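PDB 3EOF: putative oxidoreductase from Bacteroides fragilis NCTC 9343, which probably acts as an FMN-dependent oxidoreductase of the nitroreductase family, binding flavin mononucleotide and perhaps using NADPH as reductant. Local coordinates for the interface of chains A and B. Sequence-based numbering; all coordinates share one arbitrary frame. Chains: chain A/B, Putative oxidoreductase.

The four contacts sample a two-fold symmetric interface between copies of a nitroreductase-family protein, so each recurs with the chains exchanged. Measured between the centres of their C-alpha atoms, contact 1 and contact 3 are about 13 Å apart, and contact 2 is about 34 Å from contact 1 and 22 Å from contact 4. Contacts 1 and 3 share helix 82-89 of chain B and helix 216-224 of chain A; helix 100-123 of chain A serves contacts 2 and 4. Helix 227-243 recurs in contacts 3 and 4. Such widely spread contacts fit the family's usual dimer, though the structure alone does not prove it.

Contact 1: the interface of chains A and B. Residues chain A 192, 195, 199, 216-217; chain B 87, 91.
B:Tyr87 and B:Arg91 reach into a cleft made by helices 188-200 and 216-224 of chain A, in the interface of chains A and B, probably the dimer interface of this nitroreductase-family protein. The ring of B:Tyr87 is sandwiched. On one face lies the ring of A:Tyr195, stacked with centroids 3.7 Å apart and planes 15° from parallel; on the opposite face A:Pro217 CG sits over the centre in a CH-pi contact, 3.4 Å from the centroid. The phenol B:Tyr87 OH donates to the carboxylate oxygen A:Glu199 OE2 at 2.5 Å, a short bond that meets the oxygen on its anti side.

The guanidinium of B:Arg91 holds the same carboxylate side-on, in a salt bridge. B:Arg91 NE lies 2.8 Å from A:Glu199 OE2, meeting that oxygen's syn lone pair, while B:Arg91 NH2 is 2.9 Å from A:Glu199 OE1. OE2 therefore accepts from both the phenol and NE, which would be expected to stabilise a charged carboxylate. At its far end the guanidinium turns NH1 and NH2 together onto one amide oxygen, with B:Arg91 NH1 to A:Asn192 OD1 at 2.8 Å; amide and guanidinium are nearly coplanar, 13° apart.

What positions the carboxylate is the extended chain of A:Glu199 beyond CG (chi2 -176°), which carries it out from the helix to both partners. A:Pro217 CG also packs 3.6 Å from B:Arg91 CB, supporting the root of the arginine beside the tyrosine. A:Leu216 CB borders B:Tyr87 OH at 3.6 Å.

Contact 2: the interface of chains A and B. Residues chain A 31, 34-35, 116, 120; chain B 3, 6, 115, 119.
The side-chain amide of B:Gln115 is the flat group that bonds across here, and B:Gln115 NE2 donates to the hydroxyl A:Thr116 OG1 at 2.7 Å. The acceptor stands 35° out of the amide plane, and the angle at H is 125°, so the bond is markedly bent despite its short length. A:Ala35 CB is a more distant neighbour of B:Gln115 NE2, at 4.0 Å. Both bonded residues belong to helix 100-123 of their own chain, a long helix that meets its symmetry mate at this interface.

Beside this polar link is an apolar patch around B:Val6, on helix 4-7 of chain B. With CG1 anti to its backbone N (chi1 -177°), B:Val6 points that methyl at A:Thr31 CG2, a tight pair at 3.4 Å. A:Thr116 CG2 lies 3.7 Å from the same B:Val6 CG1, the two side chains sliding past in opposite directions. A:Leu120 and B:Val6 instead meet tip to tip, CD2 to CG2 at 3.9 Å. The selenomethionine B:Met3 is poorly ordered, so its place near A:Thr31 is only approximate.

In the second shell of chain B, the B:Thr119 hydroxyl OG1 donates to the backbone carbonyl B:Gln115 O at 2.9 Å, one helical turn back.

Contact 3: the interface of chains A and B. Residues chain A 220-221, 225, 230; chain B 84, 95-97.
The backbone of A:Phe220 is helical, within helix 216-224, while that of A:Tyr225, just after it, has turned to an extended conformation, and the carbonyls of both face the phenol of B:Tyr97. B:Tyr97 OH is 2.9 Å from A:Tyr225 O, where it can donate a hydrogen bond, and 3.2 Å from A:Phe220 O, a second possible acceptor. The CG of B:Tyr97 lies opposite its own carbonyl carbon, beside the backbone N, which points the phenol at these two oxygens. A:Tyr225 CB lies at the edge of the B:Tyr97 ring, in its plane and 3.8 Å from CE1.

A:Asn230 makes the neighbouring polar link. The amide A:Asn230 ND2 donates to the backbone oxygen B:Gly96 O at 3.0 Å, with an angle of 161° at H. The acceptor lies in the amide plane of the asparagine, whereas the donor stands 47° out of the carbonyl plane of the glycine.

On the other flank, A:Phe220 and B:Phe84 meet edge to face, their planes 79° apart. B:Phe84 points its CZ at A:Phe220 CB, 3.5 Å away. A:Thr221 adds its methyl CG2, 3.9 Å from B:Pro95 CA.

In the fold, the chain B side combines helix 82-89 with the loop 95-97, which runs across the junction between helices 216-224 and 227-243 of chain A.

Contact 4: the interface of chains A and B. Residues chain A 100-101, 104-105, 108; chain B 135, 237.
B:Leu237 and B:Thr135 pack against one side of helix 100-123 of chain A, a long helix in the interface of chains A and B, probably the dimer interface of this nitroreductase-family protein. B:Leu237 comes from the C-terminal helix 227-243, and B:Thr135 ends the 3-10 helix 132-135.

The apolar contacts centre on the branched end of A:Leu104. The methyl A:Leu104 CD2 lies 3.8 Å from B:Leu237 CD2 and 3.9 Å from the methyl B:Thr135 CG2, bridging the two elements of chain B. A:Leu104 directs CG away from its backbone N (chi1 180°), which carries CD2 toward chain B. One turn earlier, A:Leu100 crosses B:Leu237 at about a right angle, CG to CD2 at 4.2 Å.

Van der Waals contacts with polar atoms come from two selenomethionines. A:Met101 bends at chi2 (64°) and then runs extended, bringing its terminal methyl CE to 3.5 Å from the backbone oxygen B:Thr135 O. The selenium A:Met101 SE lies 3.7 Å from that same B:Thr135 O. Farther along the helix, A:Met108 passes B:Thr135 in the opposite direction, its CE 4.0 Å from the hydroxyl OG1.

A polar connection is made through water 1. The oxygen of water 1 lies 2.7 Å from the amide oxygen A:Asn105 OD1 and 2.8 Å from the hydroxyl B:Thr135 OG1, relaying between two groups that do not touch directly.

Contact 1: the interface of chains A and B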
loop_
_atom_site.group_PDB
_atom_site.type_symbol
_atom_site.label_atom_id
_atom_site.label_comp_id
_atom_site.label_asym_id
_atom_site.label_seq_id
_atom_site.Cartn_x
_atom_site.Cartn_y
_atom_site.Cartn_z
ATOM N N ASN A 192 -9.851 -9.809 24.606
ATOM C CA ASN A 192 -9.831 -9.083 25.859
ATOM C C ASN A 192 -8.420 -8.715 26.315
ATOM O O ASN A 192 -8.167 -7.597 26.780
ATOM C CB ASN A 192 -10.596 -9.890 26.909
ATOM C CG ASN A 192 -12.085 -9.855 26.663
ATOM O OD1 ASN A 192 -12.642 -8.787 26.535
ATOM N ND2 ASN A 192 -12.733 -11.012 26.597
ATOM N N TYR A 195 -6.824 -5.997 23.663
ATOM C CA TYR A 195 -7.452 -4.673 23.727
ATOM C C TYR A 195 -7.562 -4.021 25.091
ATOM O O TYR A 195 -7.954 -2.866 25.177
ATOM C CB TYR A 195 -8.842 -4.760 23.052
ATOM C CG TYR A 195 -8.723 -4.852 21.541
ATOM C CD1 TYR A 195 -8.601 -6.066 20.897
ATOM C CD2 TYR A 195 -8.672 -3.688 20.763
ATOM C CE1 TYR A 195 -8.465 -6.131 19.523
ATOM C CE2 TYR A 195 -8.554 -3.745 19.405
ATOM C CZ TYR A 195 -8.453 -4.962 18.778
ATOM O OH TYR A 195 -8.337 -5.001 17.409
ATOM N N GLU A 199 -8.188 0.009 25.806
ATOM C CA GLU A 199 -9.428 0.436 26.480
ATOM C C GLU A 199 -9.239 1.212 27.779
ATOM O O GLU A 199 -10.121 1.937 28.199
ATOM C CB GLU A 199 -10.334 -0.777 26.723
ATOM C CG GLU A 199 -10.799 -1.342 25.438
ATOM C CD GLU A 199 -11.772 -2.469 25.591
ATOM O OE1 GLU A 199 -11.681 -3.224 26.581
ATOM O OE2 GLU A 199 -12.648 -2.562 24.713
ATOM N N LEU A 216 -15.705 0.961 22.962
ATOM C CA LEU A 216 -14.893 1.562 21.935
ATOM C C LEU A 216 -15.309 1.136 20.495
ATOM O O LEU A 216 -15.537 1.992 19.652
ATOM C CB LEU A 216 -13.401 1.326 22.240
ATOM C CG LEU A 216 -12.415 1.975 21.279
ATOM C CD1 LEU A 216 -12.667 3.492 21.279
ATOM C CD2 LEU A 216 -11.000 1.624 21.680
ATOM N N PRO A 217 -15.437 -0.179 20.220
ATOM C CA PRO A 217 -15.886 -0.604 18.906
ATOM C C PRO A 217 -17.195 0.001 18.441
ATOM O O PRO A 217 -17.384 0.163 17.256
ATOM C CB PRO A 217 -16.045 -2.122 19.074
ATOM C CG PRO A 217 -15.069 -2.467 20.072
ATOM C CD PRO A 217 -15.147 -1.348 21.067
ATOM N N TYR B 87 -13.399 -8.272 18.016
ATOM C CA TYR B 87 -13.423 -7.226 19.065
ATOM C C TYR B 87 -14.799 -6.619 19.180
ATOM O O TYR B 87 -15.330 -6.485 20.278
ATOM C CB TYR B 87 -12.374 -6.174 18.760
ATOM C CG TYR B 87 -12.263 -5.030 19.737
ATOM C CD1 TYR B 87 -12.382 -5.236 21.104
ATOM C CD2 TYR B 87 -11.907 -3.755 19.298
ATOM C CE1 TYR B 87 -12.230 -4.206 21.994
ATOM C CE2 TYR B 87 -11.746 -2.707 20.199
ATOM C CZ TYR B 87 -11.920 -2.932 21.541
ATOM O OH TYR B 87 -11.789 -1.901 22.460
ATOM N N ARG B 91 -17.812 -6.669 22.218
ATOM C CA ARG B 91 -18.148 -5.390 22.797
ATOM C C ARG B 91 -19.513 -4.863 22.371
ATOM O O ARG B 91 -19.729 -3.647 22.270
ATOM C CB ARG B 91 -17.088 -4.383 22.413
ATOM C CG ARG B 91 -15.713 -4.632 23.040
ATOM C CD ARG B 91 -15.750 -4.565 24.554
ATOM N NE ARG B 91 -14.409 -4.755 25.122
ATOM C CZ ARG B 91 -13.864 -5.926 25.468
ATOM N NH1 ARG B 91 -14.518 -7.050 25.335
ATOM N NH2 ARG B 91 -12.627 -5.946 25.980
#

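Contact 2: the interface of chains A and B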
loop_
_atom_site.group_PDB
_atom_site.type_symbol
_atom_site.label_atom_id
_atom_site.label_comp_id
_atom_site.label_asym_id
_atom_site.label_seq_id
_atom_site.Cartn_x
_atom_site.Cartn_y
_atom_site.Cartn_z
ATOM N N THR A 31 13.325 9.717 -4.366
ATOM C CA THR A 31 13.781 8.587 -3.550
ATOM C C THR A 31 12.602 7.660 -3.260
ATOM O O THR A 31 12.717 6.458 -3.361
ATOM C CB THR A 31 14.497 9.032 -2.244
ATOM O OG1 THR A 31 15.541 9.985 -2.525
ATOM C CG2 THR A 31 15.125 7.841 -1.563
ATOM N N ARG A 34 11.989 4.865 -5.656
ATOM C CA ARG A 34 12.826 3.671 -5.588
ATOM C C ARG A 34 12.132 2.485 -4.886
ATOM O O ARG A 34 12.699 1.416 -4.822
ATOM C CB ARG A 34 14.182 3.986 -4.910
ATOM C CG ARG A 34 15.117 4.752 -5.813
ATOM C CD ARG A 34 15.523 3.792 -6.859
ATOM N NE ARG A 34 16.267 4.357 -7.960
ATOM C CZ ARG A 34 16.649 3.617 -8.995
ATOM N NH1 ARG A 34 16.360 2.302 -9.024
ATOM N NH2 ARG A 34 17.307 4.183 -9.995
ATOM N N ALA A 35 10.922 2.689 -4.360
ATOM C CA ALA A 35 10.102 1.632 -3.763
ATOM C C ALA A 35 9.918 0.566 -4.829
ATOM O O ALA A 35 9.989 0.845 -6.052
ATOM C CB ALA A 35 8.708 2.187 -3.325
ATOM N N THR A 116 6.826 4.980 1.416
ATOM C CA THR A 116 8.287 5.190 1.372
ATOM C C THR A 116 8.488 6.687 1.539
ATOM O O THR A 116 9.286 7.126 2.347
ATOM C CB THR A 116 8.960 4.635 0.097
ATOM O OG1 THR A 116 8.655 3.240 -0.039
ATOM C CG2 THR A 116 10.460 4.789 0.181
ATOM N N LEU A 120 10.459 8.716 4.567
ATOM C CA LEU A 120 11.575 9.586 4.207
ATOM C C LEU A 120 11.292 11.011 4.677
ATOM O O LEU A 120 12.171 11.673 5.188
ATOM C CB LEU A 120 11.845 9.539 2.706
ATOM C CG LEU A 120 12.477 8.234 2.203
ATOM C CD1 LEU A 120 12.443 8.214 0.694
ATOM C CD2 LEU A 120 13.901 8.020 2.677
HETATM N N MSE B 3 17.448 7.249 3.617
HETATM C CA MSE B 3 17.561 8.054 2.356
HETATM C C MSE B 3 18.675 7.451 1.474
HETATM O O MSE B 3 18.449 7.177 0.306
HETATM C CB MSE B 3 17.799 9.529 2.678
HETATM C CG MSE B 3 17.733 10.547 1.505
HETATM SE SE MSE B 3 15.947 11.261 0.832
HETATM C CE MSE B 3 16.572 12.887 0.131
ATOM N N VAL B 6 17.360 3.944 0.859
ATOM C CA VAL B 6 16.295 3.937 -0.144
ATOM C C VAL B 6 16.847 4.296 -1.534
ATOM O O VAL B 6 16.550 3.608 -2.508
ATOM C CB VAL B 6 15.096 4.796 0.249
ATOM C CG1 VAL B 6 14.019 4.667 -0.818
ATOM C CG2 VAL B 6 14.581 4.365 1.610
ATOM N N GLN B 115 5.496 -2.089 3.433
ATOM C CA GLN B 115 6.577 -1.231 2.915
ATOM C C GLN B 115 7.472 -0.665 4.003
ATOM O O GLN B 115 8.670 -0.560 3.789
ATOM C CB GLN B 115 6.007 -0.124 2.042
ATOM C CG GLN B 115 7.052 0.752 1.390
ATOM C CD GLN B 115 8.098 -0.009 0.595
ATOM O OE1 GLN B 115 7.887 -1.148 0.143
ATOM N NE2 GLN B 115 9.219 0.648 0.360
ATOM N N THR B 119 11.459 -1.272 4.289
ATOM C CA THR B 119 12.365 -0.131 4.422
ATOM C C THR B 119 13.229 -0.360 5.635
ATOM O O THR B 119 14.444 -0.214 5.568
ATOM C CB THR B 119 11.574 1.215 4.503
ATOM O OG1 THR B 119 10.762 1.371 3.321
ATOM C CG2 THR B 119 12.530 2.439 4.672
#

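Contact 3: the interface of chains A and B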
loop_
_atom_site.group_PDB
_atom_site.type_symbol
_atom_site.label_atom_id
_atom_site.label_comp_id
_atom_site.label_asym_id
_atom_site.label_seq_id
_atom_site.Cartn_x
_atom_site.Cartn_y
_atom_site.Cartn_z
ATOM N N PHE A 220 -16.634 3.045 16.423
ATOM C CA PHE A 220 -16.259 2.730 15.062
ATOM C C PHE A 220 -17.376 2.227 14.170
ATOM O O PHE A 220 -17.487 2.650 13.025
ATOM C CB PHE A 220 -15.114 1.738 15.076
ATOM C CG PHE A 220 -13.847 2.334 15.564
ATOM C CD1 PHE A 220 -13.004 2.983 14.695
ATOM C CD2 PHE A 220 -13.502 2.271 16.886
ATOM C CE1 PHE A 220 -11.872 3.565 15.138
ATOM C CE2 PHE A 220 -12.332 2.836 17.322
ATOM C CZ PHE A 220 -11.528 3.485 16.456
ATOM N N THR A 221 -18.194 1.316 14.695
ATOM C CA THR A 221 -19.260 0.691 13.932
ATOM C C THR A 221 -20.470 1.598 13.791
ATOM O O THR A 221 -21.138 1.567 12.774
ATOM C CB THR A 221 -19.750 -0.623 14.609
ATOM O OG1 THR A 221 -20.373 -0.327 15.869
ATOM C CG2 THR A 221 -18.593 -1.583 14.856
ATOM N N TYR A 225 -17.130 4.390 10.974
ATOM C CA TYR A 225 -17.052 3.577 9.787
ATOM C C TYR A 225 -18.197 2.642 9.832
ATOM O O TYR A 225 -18.037 1.456 10.150
ATOM C CB TYR A 225 -15.729 2.810 9.768
ATOM C CG TYR A 225 -14.490 3.685 9.941
ATOM C CD1 TYR A 225 -14.080 4.578 8.935
ATOM C CD2 TYR A 225 -13.721 3.596 11.088
ATOM C CE1 TYR A 225 -12.934 5.367 9.094
ATOM C CE2 TYR A 225 -12.587 4.373 11.254
ATOM C CZ TYR A 225 -12.208 5.260 10.270
ATOM O OH TYR A 225 -11.073 6.014 10.472
ATOM N N ASN A 230 -20.117 2.246 4.562
ATOM C CA ASN A 230 -19.196 1.296 3.946
ATOM C C ASN A 230 -19.746 0.654 2.670
ATOM O O ASN A 230 -19.020 0.460 1.694
ATOM C CB ASN A 230 -18.805 0.212 4.952
ATOM C CG ASN A 230 -17.877 0.739 6.049
ATOM O OD1 ASN A 230 -17.204 1.756 5.874
ATOM N ND2 ASN A 230 -17.861 0.061 7.182
ATOM N N PHE B 84 -10.702 -7.021 14.268
ATOM C CA PHE B 84 -11.544 -5.952 14.696
ATOM C C PHE B 84 -12.992 -6.374 14.824
ATOM O O PHE B 84 -13.667 -5.936 15.720
ATOM C CB PHE B 84 -11.462 -4.743 13.776
ATOM C CG PHE B 84 -12.199 -3.572 14.299
ATOM C CD1 PHE B 84 -11.668 -2.828 15.331
ATOM C CD2 PHE B 84 -13.464 -3.235 13.807
ATOM C CE1 PHE B 84 -12.349 -1.739 15.842
ATOM C CE2 PHE B 84 -14.163 -2.138 14.320
ATOM C CZ PHE B 84 -13.615 -1.402 15.353
ATOM N N PRO B 95 -20.514 -4.968 13.447
ATOM C CA PRO B 95 -19.603 -4.493 12.432
ATOM C C PRO B 95 -20.216 -4.601 11.047
ATOM O O PRO B 95 -21.030 -5.499 10.784
ATOM C CB PRO B 95 -18.412 -5.429 12.584
ATOM C CG PRO B 95 -18.930 -6.651 13.159
ATOM C CD PRO B 95 -20.188 -6.338 13.869
ATOM N N GLY B 96 -19.871 -3.662 10.190
ATOM C CA GLY B 96 -20.334 -3.677 8.817
ATOM C C GLY B 96 -19.146 -3.544 7.897
ATOM O O GLY B 96 -19.093 -2.633 7.088
ATOM N N TYR B 97 -18.225 -4.496 7.976
ATOM C CA TYR B 97 -16.964 -4.431 7.228
ATOM C C TYR B 97 -16.745 -5.540 6.185
ATOM O O TYR B 97 -15.633 -5.703 5.680
ATOM C CB TYR B 97 -15.781 -4.391 8.199
ATOM C CG TYR B 97 -15.929 -3.298 9.229
ATOM C CD1 TYR B 97 -15.862 -1.985 8.852
ATOM C CD2 TYR B 97 -16.144 -3.587 10.584
ATOM C CE1 TYR B 97 -16.011 -0.974 9.753
ATOM C CE2 TYR B 97 -16.279 -2.577 11.518
ATOM C CZ TYR B 97 -16.225 -1.243 11.091
ATOM O OH TYR B 97 -16.378 -0.157 11.969
#

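Contact 4: the interface of chains A and B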
loop_
_atom_site.group_PDB
_atom_site.type_symbol
_atom_site.label_atom_id
_atom_site.label_comp_id
_atom_site.label_asym_id
_atom_site.label_seq_id
_atom_site.Cartn_x
_atom_site.Cartn_y
_atom_site.Cartn_z
ATOM N N LEU A 100 -9.867 -4.779 -12.839
ATOM C CA LEU A 100 -9.684 -4.673 -11.396
ATOM C C LEU A 100 -8.312 -5.136 -10.932
ATOM O O LEU A 100 -7.709 -4.530 -10.045
ATOM C CB LEU A 100 -10.782 -5.447 -10.679
ATOM C CG LEU A 100 -10.765 -5.433 -9.152
ATOM C CD1 LEU A 100 -10.956 -4.008 -8.669
ATOM C CD2 LEU A 100 -11.827 -6.380 -8.608
HETATM N N MSE A 101 -7.839 -6.229 -11.502
HETATM C CA MSE A 101 -6.543 -6.781 -11.137
HETATM C C MSE A 101 -5.454 -5.763 -11.309
HETATM O O MSE A 101 -4.617 -5.606 -10.434
HETATM C CB MSE A 101 -6.206 -7.978 -12.008
HETATM C CG MSE A 101 -4.870 -8.648 -11.670
HETATM SE SE MSE A 101 -4.818 -9.479 -9.811
HETATM C CE MSE A 101 -3.045 -10.350 -10.051
ATOM N N LEU A 104 -5.700 -2.970 -8.817
ATOM C CA LEU A 104 -5.106 -3.356 -7.552
ATOM C C LEU A 104 -3.579 -3.382 -7.635
ATOM O O LEU A 104 -2.905 -2.987 -6.690
ATOM C CB LEU A 104 -5.648 -4.693 -7.061
ATOM C CG LEU A 104 -5.076 -5.186 -5.725
ATOM C CD1 LEU A 104 -5.318 -4.213 -4.590
ATOM C CD2 LEU A 104 -5.628 -6.618 -5.404
ATOM N N ASN A 105 -3.034 -3.851 -8.738
ATOM C CA ASN A 105 -1.582 -3.844 -8.911
ATOM C C ASN A 105 -1.020 -2.433 -8.869
ATOM O O ASN A 105 0.013 -2.211 -8.260
ATOM C CB ASN A 105 -1.149 -4.485 -10.256
ATOM C CG ASN A 105 -1.314 -6.009 -10.295
ATOM O OD1 ASN A 105 -1.233 -6.654 -9.258
ATOM N ND2 ASN A 105 -1.553 -6.590 -11.530
HETATM N N MSE A 108 -1.239 -0.927 -5.287
HETATM C CA MSE A 108 -0.140 -1.408 -4.471
HETATM C C MSE A 108 1.112 -0.685 -4.775
HETATM O O MSE A 108 1.876 -0.396 -3.858
HETATM C CB MSE A 108 0.083 -2.895 -4.638
HETATM C CG MSE A 108 -1.111 -3.700 -4.115
HETATM SE SE MSE A 108 -0.788 -5.656 -4.008
HETATM C CE MSE A 108 -0.635 -6.082 -5.891
ATOM N N THR B 135 -1.677 -12.074 -5.192
ATOM C CA THR B 135 -3.013 -11.801 -5.709
ATOM C C THR B 135 -3.346 -12.569 -7.005
ATOM O O THR B 135 -4.418 -12.374 -7.555
ATOM C CB THR B 135 -3.240 -10.285 -5.841
ATOM O OG1 THR B 135 -2.115 -9.700 -6.489
ATOM C CG2 THR B 135 -3.354 -9.655 -4.435
ATOM N N LEU B 237 -10.240 -12.579 -8.423
ATOM C CA LEU B 237 -10.081 -11.730 -7.272
ATOM C C LEU B 237 -11.450 -11.492 -6.664
ATOM O O LEU B 237 -11.633 -11.638 -5.456
ATOM C CB LEU B 237 -9.387 -10.440 -7.708
ATOM C CG LEU B 237 -8.789 -9.468 -6.736
ATOM C CD1 LEU B 237 -7.714 -10.142 -5.902
ATOM C CD2 LEU B 237 -8.209 -8.345 -7.621
HETATM O O HOH W 1 -3.306 -7.492 -7.785
#